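'Carboxyl esterase 2 (Tuber melanosporum Mel28, PDB 5MIF) probably hydrolyses carboxylic ester bonds, as an alpha/beta hydrolase of the archaeal-like carboxylesterase kind found in a mycorrhizal truffle fungus. Local coordinates at residues Q40-A45 / A320-L325; F53-P58 / I244-S249; G118-G123 / G192-S197; T149-V154 / A248-P253; K231-G236 / A284-I289. All blocks are in the same frame, centred on the assembly; numbering follows the deposited sequence.

Contact 1 (Q40-A45 / A320-L325); sequences QAYADA and ASIDVL
Tyr42 meets Ile322, Val324 and Leu325 by apolar packing, with the phenol OH resting on Ile322 methyls and no hydrogen bond joining the segments 40-45 and 320-325. The aromatic part of the contact is a CH-pi interaction. Leu325 CG stands over one face of the Tyr42 ring, 4.3 Å from the ring centroid and 18° off the normal, displaced toward the rim on the CD2 side. The two methyls of Leu325 straddle that same side: CD2 approaches Tyr42 CD2 to 3.8 Å, while CD1 lies farther out along the ring, near CE2.

The aliphatic part follows the CD1-CE1 half of the ring and its hydroxyl. Val324 CG1 touches Tyr42 CD1 at 3.8 Å and also reaches CB, at the root of the side chain. Ile322 works at the far end: its CG2 lies 3.8 Å from Tyr42 CE1, and its CD1 packs at a similar distance against the OH. With CG trans to the amide nitrogen (chi1 175°), the Tyr42 side chain carries its ring out from helix 37-47 to its partners, and the three residues follow it from root to hydroxyl.

In the alpha/beta hydrolase fold, this joins the N-terminal helix 37-47 to the chain beyond His317, the probable histidine of a Ser-His-Asp triad. Gln65 binds the same turn through Ser321 O and Asp323 N, with Ile322 between them in sequence.

Within helix 37-47, away from the contact, Gln40 NE2 donates to Asp44 OD1 at 3.0 Å, a bent bond (N-H...O angle 140°) that lies in the amide plane but meets the carboxylate from above its own plane.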
# COMPACT_ATOMS: atom_id res chain seq x y z
N GLN A 40 -9.06 -12.30 -11.71
CA GLN A 40 -10.06 -13.33 -11.92
C GLN A 40 -9.88 -14.00 -13.28
O GLN A 40 -9.96 -15.21 -13.39
CB GLN A 40 -11.46 -12.72 -11.80
CG GLN A 40 -12.58 -13.73 -11.86
CD GLN A 40 -12.51 -14.70 -10.71
OE1 GLN A 40 -12.66 -14.31 -9.55
NE2 GLN A 40 -12.28 -15.97 -11.01
N ALA A 41 -9.63 -13.20 -14.31
CA ALA A 41 -9.39 -13.72 -15.66
C ALA A 41 -8.17 -14.62 -15.69
O ALA A 41 -8.17 -15.67 -16.34
CB ALA A 41 -9.22 -12.58 -16.64
N TYR A 42 -7.11 -14.20 -15.00
CA TYR A 42 -5.91 -15.02 -14.91
C TYR A 42 -6.17 -16.34 -14.18
O TYR A 42 -5.71 -17.40 -14.61
CB TYR A 42 -4.79 -14.25 -14.22
CG TYR A 42 -3.56 -15.08 -13.98
CD1 TYR A 42 -2.57 -15.18 -14.95
CD2 TYR A 42 -3.39 -15.79 -12.80
CE1 TYR A 42 -1.44 -15.94 -14.75
CE2 TYR A 42 -2.26 -16.55 -12.58
CZ TYR A 42 -1.29 -16.62 -13.56
OH TYR A 42 -0.16 -17.39 -13.35
N ALA A 43 -6.88 -16.26 -13.06
CA ALA A 43 -7.21 -17.44 -12.27
C ALA A 43 -8.06 -18.41 -13.08
O ALA A 43 -7.87 -19.62 -13.02
CB ALA A 43 -7.95 -17.03 -11.01
N ASP A 44 -8.99 -17.87 -13.86
CA ASP A 44 -9.84 -18.71 -14.69
C ASP A 44 -9.01 -19.42 -15.77
O ASP A 44 -9.17 -20.62 -15.98
CB ASP A 44 -10.96 -17.88 -15.32
CG ASP A 44 -12.00 -17.45 -14.29
OD1 ASP A 44 -12.04 -18.07 -13.20
OD2 ASP A 44 -12.78 -16.52 -14.58
N ALA A 45 -8.12 -18.68 -16.42
CA ALA A 45 -7.27 -19.23 -17.48
C ALA A 45 -6.31 -20.35 -17.03
O ALA A 45 -5.88 -21.15 -17.86
CB ALA A 45 -6.48 -18.11 -18.15
N ALA A 320 3.31 -9.97 -7.71
CA ALA A 320 4.46 -9.10 -7.94
C ALA A 320 5.38 -9.58 -9.06
O ALA A 320 6.15 -8.78 -9.59
CB ALA A 320 5.25 -8.93 -6.64
N SER A 321 5.34 -10.87 -9.40
CA SER A 321 6.27 -11.39 -10.41
C SER A 321 5.57 -11.94 -11.66
O SER A 321 6.20 -12.15 -12.69
CB SER A 321 7.17 -12.47 -9.82
OG SER A 321 6.44 -13.56 -9.32
N ILE A 322 4.27 -12.20 -11.56
CA ILE A 322 3.51 -12.68 -12.71
C ILE A 322 3.01 -11.48 -13.51
O ILE A 322 2.19 -10.69 -13.03
CB ILE A 322 2.34 -13.55 -12.26
CG1 ILE A 322 2.86 -14.74 -11.45
CG2 ILE A 322 1.49 -13.98 -13.46
CD1 ILE A 322 1.77 -15.52 -10.72
N ASP A 323 3.52 -11.33 -14.73
CA ASP A 323 3.28 -10.15 -15.57
C ASP A 323 1.82 -9.72 -15.66
O ASP A 323 1.49 -8.55 -15.47
CB ASP A 323 3.84 -10.40 -16.97
CG ASP A 323 5.36 -10.42 -17.00
OD1 ASP A 323 5.99 -10.13 -15.96
OD2 ASP A 323 5.92 -10.72 -18.08
N VAL A 324 0.95 -10.68 -15.96
CA VAL A 324 -0.48 -10.41 -16.10
C VAL A 324 -1.08 -9.85 -14.80
O VAL A 324 -1.83 -8.87 -14.82
CB VAL A 324 -1.23 -11.70 -16.52
CG1 VAL A 324 -2.71 -11.59 -16.23
CG2 VAL A 324 -0.99 -12.00 -18.00
N LEU A 325 -0.76 -10.48 -13.67
CA LEU A 325 -1.27 -10.04 -12.36
C LEU A 325 -0.73 -8.66 -11.97
O LEU A 325 -1.42 -7.87 -11.33
CB LEU A 325 -0.91 -11.07 -11.28
CG LEU A 325 -1.60 -12.44 -11.37
CD1 LEU A 325 -1.22 -13.35 -10.20
CD2 LEU A 325 -3.11 -12.28 -11.46

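Contact 2 (F53-P58 / I244-S249); sequences FAFPLP and IRFAAS
The helix 241-251, a part of the alpha/beta hydrolase fold, is packed here against the loop that follows the N-terminal helix 37-47, and Phe246 carries most of the contact between segments 53-58 and 244-249. Its CG lies trans to the backbone N (chi1 -178°), which sends the ring away from the helix and flat against the backbone of the loop. The carbonyl oxygen of Phe53 sits over the centre of the Phe246 ring, 3.4 Å from CG. Further along the same face, toward the rim, comes Ala54 N, 3.6 Å from Phe246 CZ, so that a peptide group rather than a second ring lies against this face.

Side chains take up the margin. Phe53 CB touches Phe246 CD1 at 3.6 Å, while the Phe53 ring presents its edge to the same CD1 and also meets Phe122 edge-to-face. Leu57 CD2 approaches Phe246 CZ more loosely, at 4.3 Å, and its side chain continues to Leu250 one helical turn on. Within the helix, Ser249 OG donates to Phe246 O at 2.8 Å.

Phe55 closes over the outer end of the ring. Its plane is inclined at 58° to that of Phe246, an oblique pair, and Phe246 CE2 lies over one Phe55 face, 3.7 Å from Phe55 CE2.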
# COMPACT_ATOMS: atom_id res chain seq x y z
N PHE A 53 4.03 -27.99 -9.59
CA PHE A 53 4.71 -28.50 -8.42
C PHE A 53 4.40 -29.99 -8.24
O PHE A 53 3.65 -30.40 -7.35
CB PHE A 53 4.34 -27.68 -7.18
CG PHE A 53 4.83 -26.26 -7.24
CD1 PHE A 53 6.06 -25.92 -6.70
CD2 PHE A 53 4.09 -25.28 -7.88
CE1 PHE A 53 6.54 -24.62 -6.77
CE2 PHE A 53 4.56 -23.98 -7.95
CZ PHE A 53 5.79 -23.65 -7.40
N ALA A 54 4.98 -30.79 -9.13
CA ALA A 54 4.79 -32.23 -9.12
C ALA A 54 5.90 -32.90 -9.92
O ALA A 54 6.57 -32.27 -10.74
CB ALA A 54 3.42 -32.60 -9.67
N PHE A 55 6.08 -34.20 -9.69
CA PHE A 55 7.07 -34.97 -10.42
C PHE A 55 6.48 -35.53 -11.73
O PHE A 55 5.29 -35.85 -11.80
CB PHE A 55 7.59 -36.12 -9.56
CG PHE A 55 8.34 -35.67 -8.33
CD1 PHE A 55 9.59 -35.10 -8.44
CD2 PHE A 55 7.79 -35.86 -7.07
CE1 PHE A 55 10.28 -34.69 -7.31
CE2 PHE A 55 8.47 -35.45 -5.94
CZ PHE A 55 9.72 -34.87 -6.05
N PRO A 56 7.32 -35.64 -12.78
CA PRO A 56 8.72 -35.22 -12.79
C PRO A 56 8.87 -33.70 -12.99
O PRO A 56 8.07 -33.10 -13.70
CB PRO A 56 9.30 -35.98 -13.99
CG PRO A 56 8.15 -36.15 -14.91
CD PRO A 56 6.93 -36.30 -14.04
N LEU A 57 9.88 -33.11 -12.36
CA LEU A 57 10.16 -31.69 -12.54
C LEU A 57 10.84 -31.47 -13.89
O LEU A 57 11.66 -32.27 -14.31
CB LEU A 57 11.04 -31.18 -11.40
CG LEU A 57 10.36 -31.25 -10.03
CD1 LEU A 57 11.36 -30.97 -8.92
CD2 LEU A 57 9.23 -30.25 -9.98
N PRO A 58 10.51 -30.35 -14.57
CA PRO A 58 11.20 -29.94 -15.80
C PRO A 58 12.68 -29.71 -15.55
O PRO A 58 13.07 -29.43 -14.41
CB PRO A 58 10.51 -28.62 -16.17
CG PRO A 58 9.21 -28.64 -15.42
CD PRO A 58 9.48 -29.39 -14.16
N ILE A 244 2.15 -25.85 -1.59
CA ILE A 244 2.94 -25.46 -0.43
C ILE A 244 3.64 -26.66 0.21
O ILE A 244 4.83 -26.61 0.54
CB ILE A 244 2.06 -24.75 0.63
CG1 ILE A 244 1.59 -23.39 0.10
CG2 ILE A 244 2.83 -24.56 1.93
CD1 ILE A 244 0.74 -22.62 1.10
N ARG A 245 2.89 -27.74 0.39
CA ARG A 245 3.42 -28.94 1.03
C ARG A 245 4.50 -29.56 0.17
O ARG A 245 5.53 -29.99 0.68
CB ARG A 245 2.30 -29.95 1.27
CG ARG A 245 1.26 -29.47 2.23
CD ARG A 245 0.07 -30.39 2.22
NE ARG A 245 -1.03 -29.82 2.98
CZ ARG A 245 -1.07 -29.79 4.31
NH1 ARG A 245 -0.06 -30.28 5.02
NH2 ARG A 245 -2.11 -29.25 4.93
N PHE A 246 4.24 -29.60 -1.14
CA PHE A 246 5.21 -30.11 -2.10
C PHE A 246 6.52 -29.32 -2.05
O PHE A 246 7.60 -29.91 -1.96
CB PHE A 246 4.61 -30.08 -3.50
CG PHE A 246 5.52 -30.63 -4.56
CD1 PHE A 246 6.46 -29.83 -5.18
CD2 PHE A 246 5.45 -31.97 -4.93
CE1 PHE A 246 7.31 -30.34 -6.15
CE2 PHE A 246 6.29 -32.48 -5.89
CZ PHE A 246 7.22 -31.68 -6.50
N ALA A 247 6.42 -27.99 -2.12
CA ALA A 247 7.62 -27.16 -2.10
C ALA A 247 8.38 -27.35 -0.80
O ALA A 247 9.62 -27.44 -0.81
CB ALA A 247 7.25 -25.69 -2.30
N ALA A 248 7.64 -27.41 0.31
CA ALA A 248 8.25 -27.58 1.62
C ALA A 248 8.91 -28.94 1.78
O ALA A 248 9.89 -29.08 2.53
CB ALA A 248 7.20 -27.39 2.71
N SER A 249 8.37 -29.95 1.10
CA SER A 249 8.91 -31.31 1.18
C SER A 249 10.20 -31.45 0.37
O SER A 249 11.03 -32.29 0.69
CB SER A 249 7.87 -32.34 0.71
OG SER A 249 7.76 -32.36 -0.70

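Contact 3 (G118-G123 / G192-S197); sequences GGWVFG and GGELSS
Trp120 NE1 donates to Glu194 OE1 over 3.2 Å, the one hydrogen bond between segments 118-123 and 192-197. It is a bent bond: the N-H...O angle is 142°, the oxygen lies somewhat off the indole plane, and it is approached from well above the plane of its own carboxylate. The flat groups are nearly perpendicular, 82° apart, and the acid comes to the edge of the indole instead of covering a face. Glu194 reaches this edge because its chain is bent at chi2 (-94°), which folds the carboxylate back beside the ring; CB, CG and CD all run past Trp120 CZ2, with CB at 3.8 Å. The other carboxylate oxygen, OE2, accepts from Asn160 ND2, so both oxygens of this buried group are used and its rotation is probably fixed.

The Glu194 helix 191-206 starts at what looks like the nucleophile elbow of an alpha/beta hydrolase, with Gly192 as the last glycine of a GxSxG pattern around Ser190. Facing it, the loop after strand 109-115 carries the Gly118-Gly119 pair of the HGGG motif, which in this esterase family forms the oxyanion hole. The contact thus ties the loop to the helix behind the presumed nucleophile.

Leu195 completes the edge of the indole, its CG 4.0 Å from Trp120 NE1. Phe251 stacks on the Trp120 ring. Within the loop, Gly118 O accepts from Phe122 N at 2.8 Å and from Val121 N at 3.2 Å.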
# COMPACT_ATOMS: atom_id res chain seq x y z
N GLY A 118 9.38 -18.79 -6.21
CA GLY A 118 9.22 -19.96 -7.05
C GLY A 118 9.28 -21.25 -6.24
O GLY A 118 9.64 -22.30 -6.77
N GLY A 119 8.98 -21.16 -4.95
CA GLY A 119 8.88 -22.35 -4.11
C GLY A 119 10.18 -23.11 -3.91
O GLY A 119 10.15 -24.31 -3.64
N TRP A 120 11.32 -22.42 -4.07
CA TRP A 120 12.67 -22.98 -4.00
C TRP A 120 12.98 -23.95 -5.15
O TRP A 120 14.12 -24.37 -5.28
CB TRP A 120 12.92 -23.69 -2.65
CG TRP A 120 12.72 -22.81 -1.46
CD1 TRP A 120 13.56 -21.82 -1.01
CD2 TRP A 120 11.59 -22.81 -0.58
NE1 TRP A 120 13.02 -21.22 0.11
CE2 TRP A 120 11.82 -21.81 0.39
CE3 TRP A 120 10.42 -23.57 -0.51
CZ2 TRP A 120 10.91 -21.54 1.42
CZ3 TRP A 120 9.51 -23.31 0.52
CH2 TRP A 120 9.77 -22.31 1.47
N VAL A 121 11.97 -24.27 -5.97
CA VAL A 121 12.10 -25.19 -7.11
C VAL A 121 12.22 -24.49 -8.46
O VAL A 121 12.91 -24.99 -9.36
CB VAL A 121 10.87 -26.14 -7.22
CG1 VAL A 121 11.21 -27.37 -8.07
CG2 VAL A 121 10.38 -26.55 -5.87
N PHE A 122 11.53 -23.36 -8.61
CA PHE A 122 11.50 -22.62 -9.88
C PHE A 122 12.01 -21.19 -9.75
O PHE A 122 12.20 -20.67 -8.64
CB PHE A 122 10.08 -22.59 -10.46
CG PHE A 122 9.49 -23.95 -10.69
CD1 PHE A 122 10.03 -24.79 -11.65
CD2 PHE A 122 8.40 -24.39 -9.95
CE1 PHE A 122 9.49 -26.05 -11.87
CE2 PHE A 122 7.86 -25.64 -10.16
CZ PHE A 122 8.41 -26.48 -11.12
N GLY A 123 12.21 -20.55 -10.90
CA GLY A 123 12.55 -19.14 -10.95
C GLY A 123 14.00 -18.92 -11.30
O GLY A 123 14.80 -19.86 -11.32
N GLY A 192 11.36 -16.55 -1.67
CA GLY A 192 12.43 -15.57 -1.58
C GLY A 192 12.27 -14.68 -0.36
O GLY A 192 13.24 -14.10 0.13
N GLY A 193 11.04 -14.57 0.13
CA GLY A 193 10.79 -13.82 1.34
C GLY A 193 11.30 -14.60 2.53
O GLY A 193 11.82 -14.01 3.48
N GLU A 194 11.17 -15.93 2.48
CA GLU A 194 11.80 -16.79 3.47
C GLU A 194 13.31 -16.60 3.42
O GLU A 194 13.96 -16.46 4.47
CB GLU A 194 11.43 -18.27 3.24
CG GLU A 194 11.97 -19.24 4.29
CD GLU A 194 13.31 -19.87 3.91
OE1 GLU A 194 13.74 -19.67 2.76
OE2 GLU A 194 13.94 -20.57 4.74
N LEU A 195 13.87 -16.57 2.22
CA LEU A 195 15.32 -16.41 2.07
C LEU A 195 15.81 -15.04 2.57
O LEU A 195 16.87 -14.93 3.22
CB LEU A 195 15.73 -16.62 0.61
CG LEU A 195 15.56 -18.07 0.12
CD1 LEU A 195 15.72 -18.18 -1.40
CD2 LEU A 195 16.54 -18.98 0.84
N SER A 196 15.06 -13.98 2.25
CA SER A 196 15.45 -12.63 2.64
C SER A 196 15.51 -12.53 4.16
O SER A 196 16.52 -12.11 4.73
CB SER A 196 14.47 -11.59 2.06
OG SER A 196 14.94 -10.26 2.29
N SER A 197 14.44 -12.95 4.82
CA SER A 197 14.38 -12.86 6.27
C SER A 197 15.36 -13.84 6.92
O SER A 197 15.87 -13.58 8.01
CB SER A 197 12.96 -13.12 6.78
OG SER A 197 12.52 -14.37 6.31

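Contact 4 (T149-V154 / A248-P253); sequences TLTPKV and ASLFTP
Thr151 holds its hydroxyl between the backbone N and the carbonyl carbon (chi1 65°), a rotamer that splits its two branches over neighbouring residues of the helix end: OG1 goes to Leu250 and CG2 to Phe251. OG1 lies 3.7 Å from Leu250 CB, with Leu250 CD1 a little farther off. The methyl CG2 settles against the backbone of the next residue, 3.8 Å from Phe251 CA, and meets the Phe251 ring at its edge, 4.1 Å from CD1.

These touches join the loop between strand 142-147 and helix 158-173 of the alpha/beta hydrolase core to the last turn of helix 241-251. Trp120 contacts Thr151 as well: its carbonyl oxygen receives the backbone NH of Thr151 and, weakly, its hydroxyl. A glycine in place of Thr151 would probably leave Leu250 CB and the edge of Phe251 without their neighbour and give up the weak hydroxyl bond to Trp120 O.

Just past the helix, at Thr252, Ala248 O takes two bonds from one residue, from the backbone N at 2.8 Å and from OG1 at 2.7 Å.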
# COMPACT_ATOMS: atom_id res chain seq x y z
N THR A 149 20.96 -22.20 -6.09
CA THR A 149 20.64 -23.52 -6.62
C THR A 149 19.24 -23.98 -6.19
O THR A 149 18.86 -23.83 -5.02
CB THR A 149 21.67 -24.56 -6.16
OG1 THR A 149 22.98 -24.10 -6.49
CG2 THR A 149 21.41 -25.90 -6.82
N LEU A 150 18.49 -24.53 -7.13
CA LEU A 150 17.11 -24.93 -6.88
C LEU A 150 16.99 -26.35 -6.31
O LEU A 150 17.85 -27.20 -6.53
CB LEU A 150 16.31 -24.81 -8.17
CG LEU A 150 16.36 -23.39 -8.75
CD1 LEU A 150 15.80 -23.31 -10.16
CD2 LEU A 150 15.58 -22.44 -7.85
N THR A 151 15.91 -26.62 -5.58
CA THR A 151 15.62 -27.97 -5.11
C THR A 151 15.15 -28.84 -6.29
O THR A 151 14.62 -28.32 -7.26
CB THR A 151 14.54 -27.96 -4.02
OG1 THR A 151 13.31 -27.50 -4.58
CG2 THR A 151 14.94 -27.05 -2.86
N PRO A 152 15.36 -30.17 -6.20
CA PRO A 152 16.02 -30.87 -5.09
C PRO A 152 17.51 -31.10 -5.30
O PRO A 152 18.08 -31.94 -4.59
CB PRO A 152 15.27 -32.20 -5.05
CG PRO A 152 14.97 -32.47 -6.51
CD PRO A 152 14.79 -31.12 -7.18
N LYS A 153 18.14 -30.39 -6.23
CA LYS A 153 19.58 -30.50 -6.42
C LYS A 153 20.30 -30.20 -5.10
O LYS A 153 21.33 -30.80 -4.79
CB LYS A 153 20.05 -29.56 -7.53
CG LYS A 153 19.15 -29.68 -8.75
CD LYS A 153 19.74 -29.13 -10.04
CE LYS A 153 18.80 -29.45 -11.20
NZ LYS A 153 17.38 -29.54 -10.70
N VAL A 154 19.77 -29.26 -4.34
CA VAL A 154 20.18 -29.04 -2.96
C VAL A 154 18.94 -28.94 -2.08
O VAL A 154 17.82 -28.98 -2.58
CB VAL A 154 21.03 -27.77 -2.80
CG1 VAL A 154 22.33 -27.89 -3.59
CG2 VAL A 154 20.22 -26.53 -3.21
N ALA A 248 7.64 -27.41 0.31
CA ALA A 248 8.25 -27.58 1.62
C ALA A 248 8.91 -28.94 1.78
O ALA A 248 9.89 -29.08 2.53
CB ALA A 248 7.20 -27.39 2.71
N SER A 249 8.37 -29.95 1.10
CA SER A 249 8.91 -31.31 1.18
C SER A 249 10.20 -31.45 0.37
O SER A 249 11.03 -32.29 0.69
CB SER A 249 7.87 -32.34 0.71
OG SER A 249 7.76 -32.36 -0.70
N LEU A 250 10.38 -30.63 -0.66
CA LEU A 250 11.64 -30.65 -1.42
C LEU A 250 12.72 -29.79 -0.76
O LEU A 250 13.90 -30.15 -0.80
CB LEU A 250 11.43 -30.18 -2.85
CG LEU A 250 10.53 -31.04 -3.74
CD1 LEU A 250 10.71 -30.65 -5.19
CD2 LEU A 250 10.84 -32.51 -3.52
N PHE A 251 12.31 -28.67 -0.17
CA PHE A 251 13.24 -27.72 0.42
C PHE A 251 13.64 -28.16 1.83
O PHE A 251 14.81 -28.12 2.19
CB PHE A 251 12.61 -26.32 0.43
CG PHE A 251 13.44 -25.26 1.09
CD1 PHE A 251 14.68 -24.90 0.57
CD2 PHE A 251 12.96 -24.58 2.21
CE1 PHE A 251 15.45 -23.91 1.16
CE2 PHE A 251 13.72 -23.58 2.81
CZ PHE A 251 14.97 -23.24 2.28
N THR A 252 12.66 -28.61 2.61
CA THR A 252 12.91 -29.14 3.95
C THR A 252 12.28 -30.54 4.07
O THR A 252 11.24 -30.70 4.71
CB THR A 252 12.32 -28.22 5.05
OG1 THR A 252 10.99 -27.84 4.70
CG2 THR A 252 13.17 -26.97 5.22
N PRO A 253 12.92 -31.55 3.44
CA PRO A 253 12.41 -32.93 3.48
C PRO A 253 12.30 -33.48 4.90
O PRO A 253 11.43 -34.31 5.16
CB PRO A 253 13.45 -33.71 2.65
CG PRO A 253 14.65 -32.83 2.58
CD PRO A 253 14.12 -31.43 2.60

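Contact 5 (K231-G236 / A284-I289); sequences KEFPNG and AEVDPI
Phe233 lays one face of its ring on the backbone of Val286 and Asp287. With chi1 at -48°, its CG stands trans to the carbonyl carbon, and the ring projects from the end of helix 228-232 onto segment 284-289. Val286 CA lies over that face in a CH-pi contact, 4.1 Å from the centroid and 14° off the normal. Asp287 N is above the same face toward the rim, 3.7 Å from Phe233 CD2. Glu232 CG covers the opposite face, so the ring is clamped between its own neighbour in sequence and segment 284-289.

Val286 keeps CG1 trans to its backbone N, which places this methyl 3.7 Å from Phe233 CD1. At the far end of the ring CZ meets Glu285 O at 3.6 Å, and at the root of the residue Pro288 CG packs against Phe233 O at 3.3 Å. An alanine instead of Phe233 would probably uncover the Val286 and Asp287 backbone and leave Glu232 CG without the ring it packs on.

The segment 284-289 follows strand 279-284 of the central sheet, where the acid of an alpha/beta hydrolase triad is expected. Asp287 fits that role: its OD2 accepts from His317 ND1, consistent with a Ser190-His317-Asp287 relay. Its CB points away from segment 231-236, and OD1 accepts from Ile289 N at 2.7 Å (N-H...O angle 162°), a capping bond at the approach to helix 290-302. Glu285 turns elsewhere, to Gly314 N and to Arg298 of the second subunit.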
# COMPACT_ATOMS: atom_id res chain seq x y z
N LYS A 231 -6.58 -22.76 5.87
CA LYS A 231 -7.95 -23.27 5.90
C LYS A 231 -8.91 -22.39 5.08
O LYS A 231 -9.85 -22.89 4.47
CB LYS A 231 -8.42 -23.36 7.36
CG LYS A 231 -7.66 -24.40 8.16
CD LYS A 231 -7.67 -24.09 9.65
CE LYS A 231 -6.82 -25.11 10.42
NZ LYS A 231 -7.12 -25.14 11.89
N GLU A 232 -8.67 -21.08 5.07
CA GLU A 232 -9.56 -20.16 4.38
C GLU A 232 -9.42 -20.25 2.85
O GLU A 232 -10.40 -20.13 2.12
CB GLU A 232 -9.32 -18.72 4.85
CG GLU A 232 -10.30 -17.73 4.27
CD GLU A 232 -10.17 -16.35 4.87
OE1 GLU A 232 -9.29 -16.15 5.74
OE2 GLU A 232 -10.98 -15.47 4.49
N PHE A 233 -8.20 -20.43 2.36
CA PHE A 233 -7.95 -20.53 0.92
C PHE A 233 -7.19 -21.80 0.52
O PHE A 233 -6.16 -21.70 -0.16
CB PHE A 233 -7.17 -19.31 0.45
CG PHE A 233 -7.73 -18.00 0.94
CD1 PHE A 233 -8.84 -17.43 0.33
CD2 PHE A 233 -7.14 -17.35 2.01
CE1 PHE A 233 -9.35 -16.22 0.79
CE2 PHE A 233 -7.65 -16.15 2.47
CZ PHE A 233 -8.75 -15.58 1.86
N PRO A 234 -7.71 -22.99 0.89
CA PRO A 234 -6.94 -24.24 0.72
C PRO A 234 -6.49 -24.51 -0.71
O PRO A 234 -5.42 -25.08 -0.92
CB PRO A 234 -7.93 -25.32 1.19
CG PRO A 234 -9.28 -24.71 1.01
CD PRO A 234 -9.09 -23.25 1.32
N ASN A 235 -7.27 -24.10 -1.70
CA ASN A 235 -6.76 -24.12 -3.06
C ASN A 235 -7.13 -22.84 -3.79
O ASN A 235 -7.05 -22.78 -5.02
CB ASN A 235 -7.20 -25.37 -3.83
CG ASN A 235 -8.60 -25.82 -3.50
OD1 ASN A 235 -9.01 -25.79 -2.34
ND2 ASN A 235 -9.32 -26.29 -4.51
N GLY A 236 -7.56 -21.84 -3.01
CA GLY A 236 -7.89 -20.51 -3.51
C GLY A 236 -6.80 -20.10 -4.47
O GLY A 236 -5.62 -20.30 -4.16
N ALA A 284 -0.92 -10.55 -0.31
CA ALA A 284 -2.13 -10.63 -1.13
C ALA A 284 -3.29 -11.06 -0.25
O ALA A 284 -3.11 -11.83 0.68
CB ALA A 284 -1.93 -11.62 -2.28
N GLU A 285 -4.49 -10.57 -0.55
CA GLU A 285 -5.65 -10.90 0.27
C GLU A 285 -6.05 -12.37 0.15
O GLU A 285 -6.24 -13.06 1.15
CB GLU A 285 -6.84 -10.03 -0.11
CG GLU A 285 -8.12 -10.40 0.61
CD GLU A 285 -9.32 -9.65 0.07
OE1 GLU A 285 -9.31 -9.30 -1.13
OE2 GLU A 285 -10.29 -9.46 0.83
N VAL A 286 -6.16 -12.84 -1.09
CA VAL A 286 -6.63 -14.20 -1.35
C VAL A 286 -5.42 -15.11 -1.55
O VAL A 286 -4.90 -15.26 -2.66
CB VAL A 286 -7.58 -14.22 -2.56
CG1 VAL A 286 -8.08 -15.62 -2.85
CG2 VAL A 286 -8.76 -13.28 -2.29
N ASP A 287 -4.97 -15.69 -0.45
CA ASP A 287 -3.66 -16.33 -0.37
C ASP A 287 -3.56 -17.14 0.91
O ASP A 287 -3.67 -16.59 2.00
CB ASP A 287 -2.55 -15.28 -0.41
CG ASP A 287 -1.15 -15.89 -0.48
OD1 ASP A 287 -0.98 -17.11 -0.24
OD2 ASP A 287 -0.18 -15.14 -0.72
N PRO A 288 -3.33 -18.46 0.78
CA PRO A 288 -3.13 -19.32 1.95
C PRO A 288 -2.01 -18.83 2.85
O PRO A 288 -2.08 -19.01 4.07
CB PRO A 288 -2.72 -20.67 1.33
CG PRO A 288 -3.06 -20.60 -0.06
CD PRO A 288 -3.13 -19.18 -0.49
N ILE A 289 -0.99 -18.22 2.27
CA ILE A 289 0.21 -17.86 3.03
C ILE A 289 0.09 -16.44 3.63
O ILE A 289 1.01 -15.96 4.30
CB ILE A 289 1.48 -18.00 2.15
CG1 ILE A 289 2.68 -18.46 2.97
CG2 ILE A 289 1.81 -16.73 1.40
CD1 ILE A 289 2.55 -19.89 3.40

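Overall arrangement
The five contacts show how chemistry varies with place in an alpha/beta hydrolase fold. Contact 3, whose centre lies about 6 Å from the centre of the chain, is buried and alone joins its segments by a hydrogen bond. Contacts 1, 2 and 4, at or nearer the surface, pack without one: methyls on a phenol, a peptide over a ring, and a threonine against a helix end. Contact 5 is buried though peripheral, with a ring lying on backbone. Contacts 2 and 4 share helix 241-251, and Phe55 and Leu57 of one pack on Leu250 of the other. Trp120 links contacts 3 and 4, Ile244 contacts 2 and 5. Contact 1 touches none of the others.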